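Long-range contacts in Bd3459 (PDB 5CEC), which acts as a predatory endopeptidase of the S13 family, probably cleaving peptidoglycan peptides, and forms a complex with its ankyrin-repeat immunity protein Bd3460: residues F286-G291 / V301-T306; M309-L314 / Y379-M384. The protein carries 1 engineered substitution. One frame throughout, in Å; residues are numbered along the deposited sequence.

Interaction 1 of 2, residues F286-G291 / V301-T306; sequences FHNGSG and VYNEAT
The backbones of 286-291 and 301-306 come closest at Phe286 and Asn303, whose CA atoms are 4.5 Å apart. Segment 286-291 has no regular structure. It curls round the side chain of Asn303, a residue at the approach to the short strand around 304-306. The curl contains an Asx motif, in which Gly291 N donates to Asn288 OD1 at 2.9 Å. This loop belongs to the penicillin-binding, beta-lactamase-like part of the protein. It probably borders the active site, since Ser290 O accepts from Lys73 NZ, the lysine of a likely SxxK motif.

Asn303 carries the contact. With its CG anti to the carbonyl carbon (chi1 -69°), the amide lies flat over one face of the Phe286 ring, the planes 8° apart. Asn303 ND2 sits toward the rim of that ring, 3.5 Å from Phe286 CD2. Asn303 OD1 accepts a nearly straight bond (172°) from His287 N at 2.8 Å, and a weak one from Asn288 N. Asn303 ND2 donates to Asn288 O at 2.9 Å and has a second bond to Ser72 OG. Bonds at both ends of the amide fix its rotation. Asn288 is held in turn, as its ND2 bonds to Glu294 OE1 and Asn292 O. Its OD1 accepts from a water that also accepts a hydrogen bond from Asn303 N.

Beside this, Val301 CG1 lies over one face of the His287 imidazole, off centre and 3.3 Å from His287 CD2. This is a CH-pi contact. Another water links His287 NE2, at the ring edge, to Tyr302 O. A third water donates to Gly291 O and to Asn303 O, at 2.8 Å from each.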
ATOM      1  N   PHE A 286      -5.083 -12.041 -16.031  1.00 20.71           N
ATOM      2  CA  PHE A 286      -5.416 -10.762 -15.458  1.00 19.06           C
ATOM      3  C   PHE A 286      -6.726 -10.208 -16.023  1.00 18.50           C
ATOM      4  O   PHE A 286      -7.103 -10.464 -17.176  1.00 21.02           O
ATOM      5  CB  PHE A 286      -4.301  -9.742 -15.747  1.00 20.62           C
ATOM      6  CG  PHE A 286      -3.232  -9.665 -14.680  1.00 18.46           C
ATOM      7  CD1 PHE A 286      -2.737 -10.810 -14.051  1.00 19.07           C
ATOM      8  CD2 PHE A 286      -2.706  -8.434 -14.315  1.00 18.51           C
ATOM      9  CE1 PHE A 286      -1.751 -10.703 -13.075  1.00 18.71           C
ATOM     10  CE2 PHE A 286      -1.709  -8.340 -13.351  1.00 17.92           C
ATOM     11  CZ  PHE A 286      -1.234  -9.461 -12.733  1.00 18.03           C
ATOM     12  N   HIS A 287      -7.400  -9.426 -15.195  1.00 18.36           N
ATOM     13  CA  HIS A 287      -8.545  -8.660 -15.613  1.00 19.07           C
ATOM     14  C   HIS A 287      -8.446  -7.190 -15.243  1.00 19.25           C
ATOM     15  O   HIS A 287      -9.272  -6.408 -15.716  1.00 22.26           O
ATOM     16  CB  HIS A 287      -9.822  -9.256 -15.002  1.00 22.28           C
ATOM     17  CG  HIS A 287      -9.944 -10.726 -15.209  1.00 28.86           C
ATOM     18  ND1 HIS A 287     -10.462 -11.249 -16.368  1.00 34.06           N
ATOM     19  CD2 HIS A 287      -9.545 -11.781 -14.459  1.00 31.42           C
ATOM     20  CE1 HIS A 287     -10.404 -12.564 -16.321  1.00 35.09           C
ATOM     21  NE2 HIS A 287      -9.865 -12.914 -15.166  1.00 34.38           N
ATOM     22  N   ASN A 288      -7.494  -6.811 -14.384  1.00 18.59           N
ATOM     23  CA  ASN A 288      -7.297  -5.430 -14.030  1.00 18.17           C
ATOM     24  C   ASN A 288      -5.865  -5.257 -13.580  1.00 16.28           C
ATOM     25  O   ASN A 288      -5.101  -6.234 -13.510  1.00 17.41           O
ATOM     26  CB  ASN A 288      -8.337  -4.957 -12.993  1.00 18.40           C
ATOM     27  CG  ASN A 288      -8.222  -5.660 -11.651  1.00 19.06           C
ATOM     28  OD1 ASN A 288      -7.186  -6.146 -11.260  1.00 18.15           O
ATOM     29  ND2 ASN A 288      -9.337  -5.748 -10.949  1.00 23.11           N
ATOM     30  N   GLY A 289      -5.475  -4.026 -13.284  1.00 16.55           N
ATOM     31  CA  GLY A 289      -4.108  -3.740 -12.910  1.00 17.12           C
ATOM     32  C   GLY A 289      -3.822  -3.858 -11.431  1.00 16.13           C
ATOM     33  O   GLY A 289      -2.678  -3.968 -11.027  1.00 14.65           O
ATOM     34  N   SER A 290      -4.877  -3.819 -10.619  1.00 16.23           N
ATOM     35  CA  SER A 290      -4.746  -3.682  -9.179  1.00 16.67           C
ATOM     36  C   SER A 290      -4.724  -4.975  -8.392  1.00 15.83           C
ATOM     37  O   SER A 290      -4.163  -5.011  -7.286  1.00 15.92           O
ATOM     38  CB  SER A 290      -5.853  -2.779  -8.642  1.00 17.46           C
ATOM     39  OG  SER A 290      -7.092  -3.359  -8.897  1.00 18.97           O
ATOM     40  N   GLY A 291      -5.427  -6.004  -8.898  1.00 16.23           N
ATOM     41  CA  GLY A 291      -5.584  -7.259  -8.171  1.00 16.89           C
ATOM     42  C   GLY A 291      -6.866  -7.493  -7.398  1.00 20.05           C
ATOM     43  O   GLY A 291      -7.094  -8.590  -6.869  1.00 20.98           O
ATOM     44  N   VAL A 301     -13.846 -12.653  -9.386  1.00 25.81           N
ATOM     45  CA  VAL A 301     -12.907 -12.721 -10.478  1.00 28.77           C
ATOM     46  C   VAL A 301     -11.654 -11.988  -9.998  1.00 27.73           C
ATOM     47  O   VAL A 301     -11.694 -10.757  -9.814  1.00 28.55           O
ATOM     48  CB  VAL A 301     -13.489 -12.076 -11.757  1.00 31.14           C
ATOM     49  CG1 VAL A 301     -12.424 -12.047 -12.843  1.00 33.45           C
ATOM     50  CG2 VAL A 301     -14.754 -12.801 -12.238  1.00 33.86           C
ATOM     51  N   TYR A 302     -10.571 -12.740  -9.741  1.00 23.65           N
ATOM     52  CA  TYR A 302      -9.305 -12.176  -9.240  1.00 24.11           C
ATOM     53  C   TYR A 302      -8.214 -12.440 -10.270  1.00 22.65           C
ATOM     54  O   TYR A 302      -8.184 -13.512 -10.902  1.00 25.83           O
ATOM     55  CB  TYR A 302      -8.885 -12.822  -7.912  1.00 26.76           C
ATOM     56  CG  TYR A 302      -9.781 -12.477  -6.743  1.00 26.71           C
ATOM     57  CD1 TYR A 302      -9.693 -11.261  -6.120  1.00 26.00           C
ATOM     58  CD2 TYR A 302     -10.773 -13.362  -6.316  1.00 31.13           C
ATOM     59  CE1 TYR A 302     -10.498 -10.929  -5.040  1.00 29.18           C
ATOM     60  CE2 TYR A 302     -11.625 -13.031  -5.268  1.00 33.66           C
ATOM     61  CZ  TYR A 302     -11.487 -11.803  -4.630  1.00 32.00           C
ATOM     62  OH  TYR A 302     -12.338 -11.470  -3.593  1.00 36.55           O
ATOM     63  N   ASN A 303      -7.272 -11.514 -10.404  1.00 17.84           N
ATOM     64  CA  ASN A 303      -6.061 -11.816 -11.136  1.00 17.38           C
ATOM     65  C   ASN A 303      -5.397 -13.021 -10.461  1.00 17.07           C
ATOM     66  O   ASN A 303      -5.296 -13.091  -9.235  1.00 17.10           O
ATOM     67  CB  ASN A 303      -5.070 -10.661 -11.049  1.00 17.18           C
ATOM     68  CG  ASN A 303      -5.495  -9.419 -11.802  1.00 16.25           C
ATOM     69  OD1 ASN A 303      -6.411  -9.413 -12.610  1.00 17.83           O
ATOM     70  ND2 ASN A 303      -4.801  -8.324 -11.519  1.00 15.86           N
ATOM     71  N   GLU A 304      -4.933 -13.961 -11.282  1.00 18.22           N
ATOM     72  CA  GLU A 304      -4.212 -15.125 -10.785  1.00 17.64           C
ATOM     73  C   GLU A 304      -2.961 -15.344 -11.592  1.00 17.98           C
ATOM     74  O   GLU A 304      -2.920 -15.037 -12.782  1.00 18.94           O
ATOM     75  CB  GLU A 304      -5.071 -16.392 -10.832  1.00 19.69           C
ATOM     76  CG  GLU A 304      -6.360 -16.312 -10.020  1.00 21.05           C
ATOM     77  CD  GLU A 304      -6.972 -17.668  -9.763  1.00 27.64           C
ATOM     78  OE1 GLU A 304      -6.551 -18.628 -10.402  1.00 33.83           O
ATOM     79  OE2 GLU A 304      -7.930 -17.764  -8.990  1.00 34.78           O
ATOM     80  N   ALA A 305      -1.950 -15.892 -10.932  1.00 16.02           N
ATOM     81  CA  ALA A 305      -0.742 -16.329 -11.640  1.00 16.62           C
ATOM     82  C   ALA A 305      -0.002 -17.331 -10.799  1.00 16.97           C
ATOM     83  O   ALA A 305      -0.323 -17.552  -9.614  1.00 17.25           O
ATOM     84  CB  ALA A 305       0.184 -15.153 -11.943  1.00 17.89           C
ATOM     85  N   THR A 306       1.005 -17.948 -11.406  1.00 17.22           N
ATOM     86  CA  THR A 306       1.850 -18.878 -10.684  1.00 16.85           C
ATOM     87  C   THR A 306       2.913 -18.137  -9.877  1.00 16.93           C
ATOM     88  O   THR A 306       3.330 -17.037 -10.219  1.00 16.87           O
ATOM     89  CB  THR A 306       2.514 -19.889 -11.631  1.00 18.39           C
ATOM     90  OG1 THR A 306       3.500 -19.219 -12.414  1.00 19.58           O
ATOM     91  CG2 THR A 306       1.491 -20.593 -12.554  1.00 19.37           C
TER
HETATM   92  O   HOH W   1      -8.224 -14.905 -13.286  1.00 32.86           O
HETATM   93  O   HOH W   2      -7.908  -8.723 -10.018  1.00 21.25           O
HETATM   94  O   HOH W   3      -5.922 -11.110  -7.323  1.00 22.47           O

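Interaction 2 of 2, residues M309-L314 / Y379-M384; sequences MMIKVL and YFAVLM
Helix 307-322 lies against one face of the antiparallel sheet that includes strands 40-48, 364-373 and 376-385, and here it meets strand 376-385. The axes of 309-314 and 379-384 approach to 7.8 Å. Their directions differ by 146°, so the helix runs roughly antiparallel to the strand and oblique to it. No hydrogen bond joins the two segments, and every touching residue is buried.

The side chains of Leu314 and Tyr379 run past one another, pointing opposite ways. Leu314 CB rests 3.8 Å from Tyr379 CD1, and the carbonyl carbon of Leu314 sits over one face of the phenol ring, toward its rim. With Tyr379 CG anti to its own carbonyl carbon (chi1 -55°), the ring runs roughly along the helix. Its hydroxyl bonds to Asp318 OD2, further along helix 307-322. The other end of Leu314 turns to the strand backbone, with CD1 3.5 Å from Phe380 O.

This is the helix-on-sheet layering of the penicillin-binding and beta-lactamase fold. Phe380 points to the other face of the sheet, where it packs on Val406 and Leu409 of helix 394-411. The neighbouring strand 40-48 is tied to the helix by the disulfide Cys45-Cys307, and Ala381 pairs with Cys45 through the backbone.

Ile311 reaches the strand with the tip of its chain. Its CD1 lies 3.7 Å from Phe380 C, against the strand backbone between Tyr379 and Ala381. Met310 meets the strand near its root, where its CB lies 3.8 Å from Ala381 CB, in van der Waals contact. Beyond CB the Met310 chain bends at chi2 (-55°), carrying the sulfur and CE off from the strand.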
ATOM      1  N   MET A 309       5.805 -17.400 -12.089  1.00 17.09           N
ATOM      2  CA  MET A 309       5.600 -16.193 -12.879  1.00 17.00           C
ATOM      3  C   MET A 309       5.980 -14.936 -12.077  1.00 16.15           C
ATOM      4  O   MET A 309       6.512 -13.962 -12.632  1.00 17.12           O
ATOM      5  CB  MET A 309       4.163 -16.085 -13.383  1.00 18.89           C
ATOM      6  CG  MET A 309       3.885 -16.874 -14.644  1.00 23.59           C
ATOM      7  SD  MET A 309       4.823 -16.334 -16.092  1.00 28.82           S
ATOM      8  CE  MET A 309       4.829 -14.578 -15.896  1.00 21.63           C
ATOM      9  N   MET A 310       5.676 -14.925 -10.777  1.00 16.83           N
ATOM     10  CA  MET A 310       6.070 -13.793  -9.951  1.00 16.15           C
ATOM     11  C   MET A 310       7.593 -13.605  -9.877  1.00 15.26           C
ATOM     12  O   MET A 310       8.103 -12.485  -9.933  1.00 15.91           O
ATOM     13  CB  MET A 310       5.426 -13.909  -8.569  1.00 16.08           C
ATOM     14  CG  MET A 310       3.909 -13.837  -8.572  1.00 16.71           C
ATOM     15  SD  MET A 310       3.217 -12.355  -9.374  1.00 17.44           S
ATOM     16  CE  MET A 310       2.941 -12.902 -11.051  1.00 18.56           C
ATOM     17  N   ILE A 311       8.331 -14.703  -9.776  1.00 15.79           N
ATOM     18  CA  ILE A 311       9.792 -14.632  -9.804  1.00 16.63           C
ATOM     19  C   ILE A 311      10.271 -14.090 -11.153  1.00 16.07           C
ATOM     20  O   ILE A 311      11.137 -13.233 -11.193  1.00 17.33           O
ATOM     21  CB  ILE A 311      10.417 -15.990  -9.524  1.00 18.01           C
ATOM     22  CG1 ILE A 311       9.959 -16.515  -8.148  1.00 18.35           C
ATOM     23  CG2 ILE A 311      11.932 -15.891  -9.624  1.00 18.16           C
ATOM     24  CD1 ILE A 311      10.341 -15.622  -6.973  1.00 17.74           C
ATOM     25  N   LYS A 312       9.698 -14.560 -12.248  1.00 16.45           N
ATOM     26  CA  LYS A 312      10.084 -14.073 -13.577  1.00 16.89           C
ATOM     27  C   LYS A 312       9.819 -12.587 -13.760  1.00 15.97           C
ATOM     28  O   LYS A 312      10.623 -11.840 -14.306  1.00 17.17           O
ATOM     29  CB  LYS A 312       9.406 -14.845 -14.690  1.00 18.51           C
ATOM     30  CG  LYS A 312       9.802 -16.317 -14.781  1.00 21.54           C
ATOM     31  CD  LYS A 312       8.990 -17.045 -15.842  1.00 26.24           C
ATOM     32  CE  LYS A 312       9.408 -16.661 -17.252  1.00 31.75           C
ATOM     33  NZ  LYS A 312      10.738 -17.213 -17.667  1.00 37.86           N
ATOM     34  N   VAL A 313       8.697 -12.143 -13.203  1.00 16.35           N
ATOM     35  CA  VAL A 313       8.364 -10.724 -13.222  1.00 16.14           C
ATOM     36  C   VAL A 313       9.401  -9.917 -12.456  1.00 15.46           C
ATOM     37  O   VAL A 313       9.846  -8.859 -12.944  1.00 16.26           O
ATOM     38  CB  VAL A 313       6.931 -10.505 -12.672  1.00 15.47           C
ATOM     39  CG1 VAL A 313       6.669  -9.045 -12.316  1.00 16.15           C
ATOM     40  CG2 VAL A 313       5.915 -10.997 -13.693  1.00 16.78           C
ATOM     41  N   LEU A 314       9.785 -10.391 -11.275  1.00 15.77           N
ATOM     42  CA  LEU A 314      10.823  -9.689 -10.494  1.00 16.71           C
ATOM     43  C   LEU A 314      12.156  -9.613 -11.258  1.00 15.22           C
ATOM     44  O   LEU A 314      12.797  -8.551 -11.313  1.00 16.67           O
ATOM     45  CB  LEU A 314      11.020 -10.330  -9.134  1.00 15.78           C
ATOM     46  CG  LEU A 314       9.816 -10.074  -8.181  1.00 16.61           C
ATOM     47  CD1 LEU A 314       9.811 -11.122  -7.077  1.00 17.68           C
ATOM     48  CD2 LEU A 314       9.806  -8.657  -7.616  1.00 17.93           C
ATOM     49  N   TYR A 379      15.198 -13.123  -5.059  1.00 17.66           N
ATOM     50  CA  TYR A 379      13.774 -12.877  -5.324  1.00 17.42           C
ATOM     51  C   TYR A 379      12.910 -13.909  -4.615  1.00 17.20           C
ATOM     52  O   TYR A 379      13.294 -15.078  -4.481  1.00 18.34           O
ATOM     53  CB  TYR A 379      13.469 -12.989  -6.834  1.00 17.56           C
ATOM     54  CG  TYR A 379      14.323 -12.099  -7.703  1.00 17.24           C
ATOM     55  CD1 TYR A 379      14.368 -10.726  -7.485  1.00 18.68           C
ATOM     56  CD2 TYR A 379      15.096 -12.615  -8.747  1.00 18.71           C
ATOM     57  CE1 TYR A 379      15.146  -9.900  -8.262  1.00 20.04           C
ATOM     58  CE2 TYR A 379      15.870 -11.792  -9.534  1.00 20.52           C
ATOM     59  CZ  TYR A 379      15.918 -10.439  -9.283  1.00 20.04           C
ATOM     60  OH  TYR A 379      16.714  -9.619 -10.051  1.00 22.49           O
ATOM     61  N   PHE A 380      11.743 -13.488  -4.142  1.00 15.92           N
ATOM     62  CA  PHE A 380      10.824 -14.416  -3.510  1.00 16.59           C
ATOM     63  C   PHE A 380       9.387 -14.051  -3.812  1.00 14.19           C
ATOM     64  O   PHE A 380       9.080 -12.906  -4.140  1.00 15.30           O
ATOM     65  CB  PHE A 380      11.040 -14.412  -1.974  1.00 17.19           C
ATOM     66  CG  PHE A 380      10.515 -13.182  -1.292  1.00 16.61           C
ATOM     67  CD1 PHE A 380       9.197 -13.124  -0.887  1.00 16.52           C
ATOM     68  CD2 PHE A 380      11.313 -12.047  -1.133  1.00 16.31           C
ATOM     69  CE1 PHE A 380       8.693 -11.970  -0.311  1.00 15.97           C
ATOM     70  CE2 PHE A 380      10.804 -10.904  -0.583  1.00 15.08           C
ATOM     71  CZ  PHE A 380       9.503 -10.872  -0.169  1.00 16.12           C
ATOM     72  N   ALA A 381       8.521 -15.039  -3.655  1.00 14.57           N
ATOM     73  CA  ALA A 381       7.074 -14.820  -3.648  1.00 14.86           C
ATOM     74  C   ALA A 381       6.422 -15.825  -2.733  1.00 15.29           C
ATOM     75  O   ALA A 381       6.790 -17.011  -2.732  1.00 16.19           O
ATOM     76  CB  ALA A 381       6.467 -14.861  -5.024  1.00 17.00           C
ATOM     77  N   VAL A 382       5.489 -15.330  -1.918  1.00 14.82           N
ATOM     78  CA  VAL A 382       4.730 -16.181  -0.987  1.00 15.17           C
ATOM     79  C   VAL A 382       3.249 -15.960  -1.225  1.00 14.91           C
ATOM     80  O   VAL A 382       2.776 -14.819  -1.129  1.00 15.06           O
ATOM     81  CB  VAL A 382       5.041 -15.866   0.502  1.00 15.70           C
ATOM     82  CG1 VAL A 382       4.415 -16.910   1.412  1.00 15.81           C
ATOM     83  CG2 VAL A 382       6.533 -15.754   0.756  1.00 17.58           C
ATOM     84  N   LEU A 383       2.549 -17.050  -1.557  1.00 15.10           N
ATOM     85  CA  LEU A 383       1.131 -17.004  -1.879  1.00 14.70           C
ATOM     86  C   LEU A 383       0.420 -17.831  -0.819  1.00 14.98           C
ATOM     87  O   LEU A 383       0.555 -19.049  -0.804  1.00 16.48           O
ATOM     88  CB  LEU A 383       0.853 -17.535  -3.279  1.00 15.57           C
ATOM     89  CG  LEU A 383       1.679 -16.901  -4.400  1.00 15.96           C
ATOM     90  CD1 LEU A 383       1.351 -17.575  -5.724  1.00 16.99           C
ATOM     91  CD2 LEU A 383       1.472 -15.419  -4.503  1.00 17.34           C
ATOM     92  N   MET A 384      -0.297 -17.173   0.103  1.00 15.13           N
ATOM     93  CA  MET A 384      -1.071 -17.874   1.146  1.00 15.10           C
ATOM     94  C   MET A 384      -2.519 -17.900   0.764  1.00 15.55           C
ATOM     95  O   MET A 384      -3.027 -16.988   0.127  1.00 16.30           O
ATOM     96  CB  MET A 384      -0.972 -17.197   2.501  1.00 16.22           C
ATOM     97  CG  MET A 384       0.423 -17.002   3.049  1.00 17.73           C
ATOM     98  SD  MET A 384       1.268 -18.531   3.495  1.00 21.42           S
ATOM     99  CE  MET A 384       0.241 -19.131   4.813  1.00 21.99           C
TER

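In the fold
The two contacts follow each other in the chain, with centres 14 Å apart. Strand 304-306 closes interaction 1 and runs straight into helix 307-322, which opens interaction 2. Thr306 caps that helix by bonding to Met309 N. The contacts also touch directly, with Ala305 CB 3.7 Å from Met310 CE. Interaction 1 is partly buried and lies close to the probable active site. It is mainly polar, with hydrogen bonds and waters around one asparagine amide, beside aromatic contacts. Interaction 2 is fully buried between a helix and a sheet. It is apolar, with no hydrogen bond between its segments.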